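Side-chain contact in succinate dehydrogenase subunit A (Mycolicibacterium smegmatis, PDB 7D6V), which probably oxidises succinate to fumarate as the FAD-carrying subunit of a membrane-bound succinate:quinone oxidoreductase of the respiratory chain: residues R33-T38 / V198-P203. Numbering follows the deposited sequence.
Sequences RVAVVT and VLFEAP. With FAD (flavin-adenine dinucleotide), chain D.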
loop_
_atom_site.group_PDB
_atom_site.type_symbol
_atom_site.label_atom_id
_atom_site.label_comp_id
_atom_site.label_asym_id
_atom_site.label_seq_id
_atom_site.Cartn_x
_atom_site.Cartn_y
_atom_site.Cartn_z
ATOM N N ARG A 33 -12.576 23.581 15.091
ATOM C CA ARG A 33 -12.552 22.232 15.634
ATOM C C ARG A 33 -13.173 21.295 14.608
ATOM O O ARG A 33 -14.357 21.422 14.284
ATOM C CB ARG A 33 -13.302 22.163 16.961
ATOM C CG ARG A 33 -12.866 23.203 17.967
ATOM C CD ARG A 33 -13.349 22.838 19.353
ATOM N NE ARG A 33 -12.869 21.522 19.763
ATOM C CZ ARG A 33 -13.658 20.511 20.108
ATOM N NH1 ARG A 33 -13.130 19.352 20.471
ATOM N NH2 ARG A 33 -14.974 20.660 20.094
ATOM N N VAL A 34 -12.377 20.359 14.104
ATOM C CA VAL A 34 -12.765 19.497 12.994
ATOM C C VAL A 34 -12.805 18.058 13.482
ATOM O O VAL A 34 -11.870 17.594 14.143
ATOM C CB VAL A 34 -11.798 19.638 11.806
ATOM C CG1 VAL A 34 -12.356 18.942 10.580
ATOM C CG2 VAL A 34 -11.532 21.097 11.513
ATOM N N ALA A 35 -13.885 17.358 13.155
ATOM C CA ALA A 35 -14.013 15.929 13.399
ATOM C C ALA A 35 -13.894 15.197 12.072
ATOM O O ALA A 35 -14.533 15.581 11.089
ATOM C CB ALA A 35 -15.346 15.603 14.073
ATOM N N VAL A 36 -13.071 14.156 12.041
ATOM C CA VAL A 36 -12.835 13.371 10.835
ATOM C C VAL A 36 -13.459 12.005 11.067
ATOM O O VAL A 36 -13.025 11.260 11.954
ATOM C CB VAL A 36 -11.340 13.240 10.523
ATOM C CG1 VAL A 36 -11.122 12.342 9.318
ATOM C CG2 VAL A 36 -10.707 14.589 10.339
ATOM N N VAL A 37 -14.465 11.662 10.271
ATOM C CA VAL A 37 -15.177 10.398 10.397
ATOM C C VAL A 37 -14.854 9.548 9.179
ATOM O O VAL A 37 -15.009 10.002 8.041
ATOM C CB VAL A 37 -16.693 10.616 10.539
ATOM C CG1 VAL A 37 -17.408 9.286 10.676
ATOM C CG2 VAL A 37 -16.979 11.504 11.734
ATOM N N THR A 38 -14.399 8.323 9.419
ATOM C CA THR A 38 -13.972 7.425 8.358
ATOM C C THR A 38 -14.607 6.064 8.578
ATOM O O THR A 38 -14.647 5.567 9.705
ATOM C CB THR A 38 -12.444 7.288 8.332
ATOM O OG1 THR A 38 -11.854 8.573 8.116
ATOM C CG2 THR A 38 -12.013 6.376 7.202
ATOM N N VAL A 198 -23.222 7.394 17.957
ATOM C CA VAL A 198 -22.515 8.647 18.161
ATOM C C VAL A 198 -23.217 9.742 17.368
ATOM O O VAL A 198 -23.595 9.549 16.206
ATOM C CB VAL A 198 -21.027 8.523 17.766
ATOM C CG1 VAL A 198 -20.879 8.062 16.326
ATOM C CG2 VAL A 198 -20.302 9.836 17.990
ATOM N N LEU A 199 -23.418 10.882 18.018
ATOM C CA LEU A 199 -24.025 12.056 17.412
ATOM C C LEU A 199 -23.022 13.199 17.441
ATOM O O LEU A 199 -22.527 13.569 18.510
ATOM C CB LEU A 199 -25.307 12.453 18.142
ATOM C CG LEU A 199 -25.867 13.830 17.793
ATOM C CD1 LEU A 199 -26.377 13.860 16.364
ATOM C CD2 LEU A 199 -26.960 14.217 18.766
ATOM N N PHE A 200 -22.736 13.755 16.273
ATOM C CA PHE A 200 -21.942 14.964 16.146
ATOM C C PHE A 200 -22.879 16.152 15.982
ATOM O O PHE A 200 -23.969 16.028 15.424
ATOM C CB PHE A 200 -20.984 14.860 14.962
ATOM C CG PHE A 200 -20.074 13.668 15.030
ATOM C CD1 PHE A 200 -18.853 13.747 15.671
ATOM C CD2 PHE A 200 -20.447 12.463 14.463
ATOM C CE1 PHE A 200 -18.022 12.652 15.740
ATOM C CE2 PHE A 200 -19.619 11.367 14.530
ATOM C CZ PHE A 200 -18.406 11.461 15.168
ATOM N N GLU A 201 -22.456 17.303 16.490
ATOM C CA GLU A 201 -23.308 18.485 16.573
ATOM C C GLU A 201 -22.637 19.678 15.907
ATOM O O GLU A 201 -22.547 20.770 16.471
ATOM C CB GLU A 201 -23.665 18.794 18.021
ATOM C CG GLU A 201 -24.771 17.925 18.578
ATOM C CD GLU A 201 -24.752 17.859 20.091
ATOM O OE1 GLU A 201 -23.870 17.170 20.642
ATOM O OE2 GLU A 201 -25.619 18.492 20.729
ATOM N N ALA A 202 -22.144 19.477 14.707
ATOM C CA ALA A 202 -21.508 20.583 14.012
ATOM C C ALA A 202 -22.500 21.308 13.109
ATOM O O ALA A 202 -23.405 20.687 12.545
ATOM C CB ALA A 202 -20.338 20.080 13.176
ATOM N N PRO A 203 -22.351 22.626 12.953
ATOM C CA PRO A 203 -23.219 23.365 12.025
ATOM C C PRO A 203 -22.848 23.210 10.558
ATOM O O PRO A 203 -23.617 23.659 9.699
ATOM C CB PRO A 203 -23.051 24.819 12.479
ATOM C CG PRO A 203 -21.720 24.862 13.116
ATOM C CD PRO A 203 -21.500 23.523 13.751
HETATM P PA FAD D . -12.024 8.157 -1.141
HETATM O O1A FAD D . -10.714 8.569 -0.579
HETATM O O2A FAD D . -12.076 7.063 -2.135
HETATM O O5B FAD D . -12.930 7.690 0.088
HETATM C C5B FAD D . -13.923 8.501 0.688
HETATM C C4B FAD D . -13.871 8.347 2.199
HETATM O O4B FAD D . -15.170 8.506 2.758
HETATM C C3B FAD D . -13.393 6.995 2.670
HETATM O O3B FAD D . -12.490 7.220 3.742
HETATM C C2B FAD D . -14.625 6.328 3.223
HETATM O O2B FAD D . -14.332 5.415 4.272
HETATM C C1B FAD D . -15.401 7.504 3.736
HETATM N N9A FAD D . -16.836 7.194 3.837
HETATM C C8A FAD D . -17.632 6.784 2.851
HETATM N N7A FAD D . -18.887 6.599 3.298
HETATM C C5A FAD D . -18.899 6.892 4.601
HETATM C C6A FAD D . -19.893 6.911 5.685
HETATM N N6A FAD D . -21.172 6.569 5.467
HETATM N N1A FAD D . -19.482 7.281 6.903
HETATM C C2A FAD D . -18.219 7.634 7.153
HETATM N N3A FAD D . -17.269 7.638 6.221
HETATM C C4A FAD D . -17.543 7.286 4.951
HETATM N N1 FAD D . -7.953 8.647 -10.490
HETATM C C2 FAD D . -6.892 9.195 -11.115
HETATM O O2 FAD D . -6.899 10.410 -11.331
HETATM N N3 FAD D . -5.833 8.490 -11.514
HETATM C C4 FAD D . -5.751 7.180 -11.325
HETATM O O4 FAD D . -4.757 6.547 -11.703
HETATM C C4X FAD D . -6.865 6.492 -10.652
HETATM N N5 FAD D . -6.845 5.169 -10.427
HETATM C C5X FAD D . -7.876 4.575 -9.806
HETATM C C6 FAD D . -7.838 3.209 -9.580
HETATM C C7 FAD D . -8.895 2.586 -8.945
HETATM C C7M FAD D . -8.868 1.108 -8.697
HETATM C C8 FAD D . -10.063 3.379 -8.509
HETATM C C8M FAD D . -11.211 2.703 -7.820
HETATM C C9 FAD D . -10.106 4.743 -8.729
HETATM C C9A FAD D . -9.051 5.364 -9.364
HETATM N N10 FAD D . -9.092 6.742 -9.590
HETATM C C10 FAD D . -8.001 7.330 -10.234
HETATM C "C1'" FAD D . -10.229 7.545 -9.154
HETATM C "C2'" FAD D . -9.849 8.314 -7.893
HETATM O "O2'" FAD D . -8.995 7.522 -7.073
HETATM C "C3'" FAD D . -11.058 8.676 -7.049
HETATM O "O3'" FAD D . -11.867 9.584 -7.783
HETATM C "C4'" FAD D . -10.626 9.345 -5.755
HETATM O "O4'" FAD D . -9.822 8.452 -4.998
HETATM C "C5'" FAD D . -11.803 9.760 -4.895
HETATM O "O5'" FAD D . -11.287 10.174 -3.639
HETATM P P FAD D . -12.211 10.718 -2.460
HETATM O O1P FAD D . -11.318 11.407 -1.490
HETATM O O2P FAD D . -13.357 11.473 -3.032
HETATM O O3P FAD D . -12.819 9.397 -1.773
#
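Val37 and Phe200 make the closer of two apolar contacts between strand 34-37 and the end of strand 197-200: Val37 CG2 lies 3.7 Å from Phe200 CZ and almost as near to Phe200 CE2. The methyl meets this far end of the ring obliquely. Ala35, two residues earlier and on the same side of its strand, brings CB to 4.3 Å from Phe200 CD1, again at a slant. One aromatic ring thus spans two residues, Ala35 and Val37, that both point toward segment 198-203, while Val36 between them turns its side chain away, onto Val24 of helix 18-30. No hydrogen bond joins the two segments; the backbones stay well apart, with Ala35 CA 8.4 Å from Phe200 CA. The contacts are between side chains, and the buried interface is small, 104 Å².

The two strands belong to different sheets of the FAD-binding domain. Strand 34-37 sits between 166-169 and 11-14 in the five-stranded parallel sheet of the Rossmann-type fold, and strand 197-200 lies in a mixed four-stranded sheet, so Phe200 packs one sheet against the other. Its ring also meets Phe169 edge-to-face and touches Val12 of strand 11-14 and Ile174 of strand 172-179, both of which Val37 also touches.

The two methyls of Val37 have different neighbours. With CG1 anti to the backbone N (chi1 -180°), CG2 stands anti to the carbonyl carbon and faces Phe200, whereas CG1 comes within 4.0 Å of FAD C2A on the adenine. Val37 and Thr38 both line the FAD pocket. Thr38, in the next position, packs CG2 against the adenosine ribose, 3.6 Å from FAD O3B.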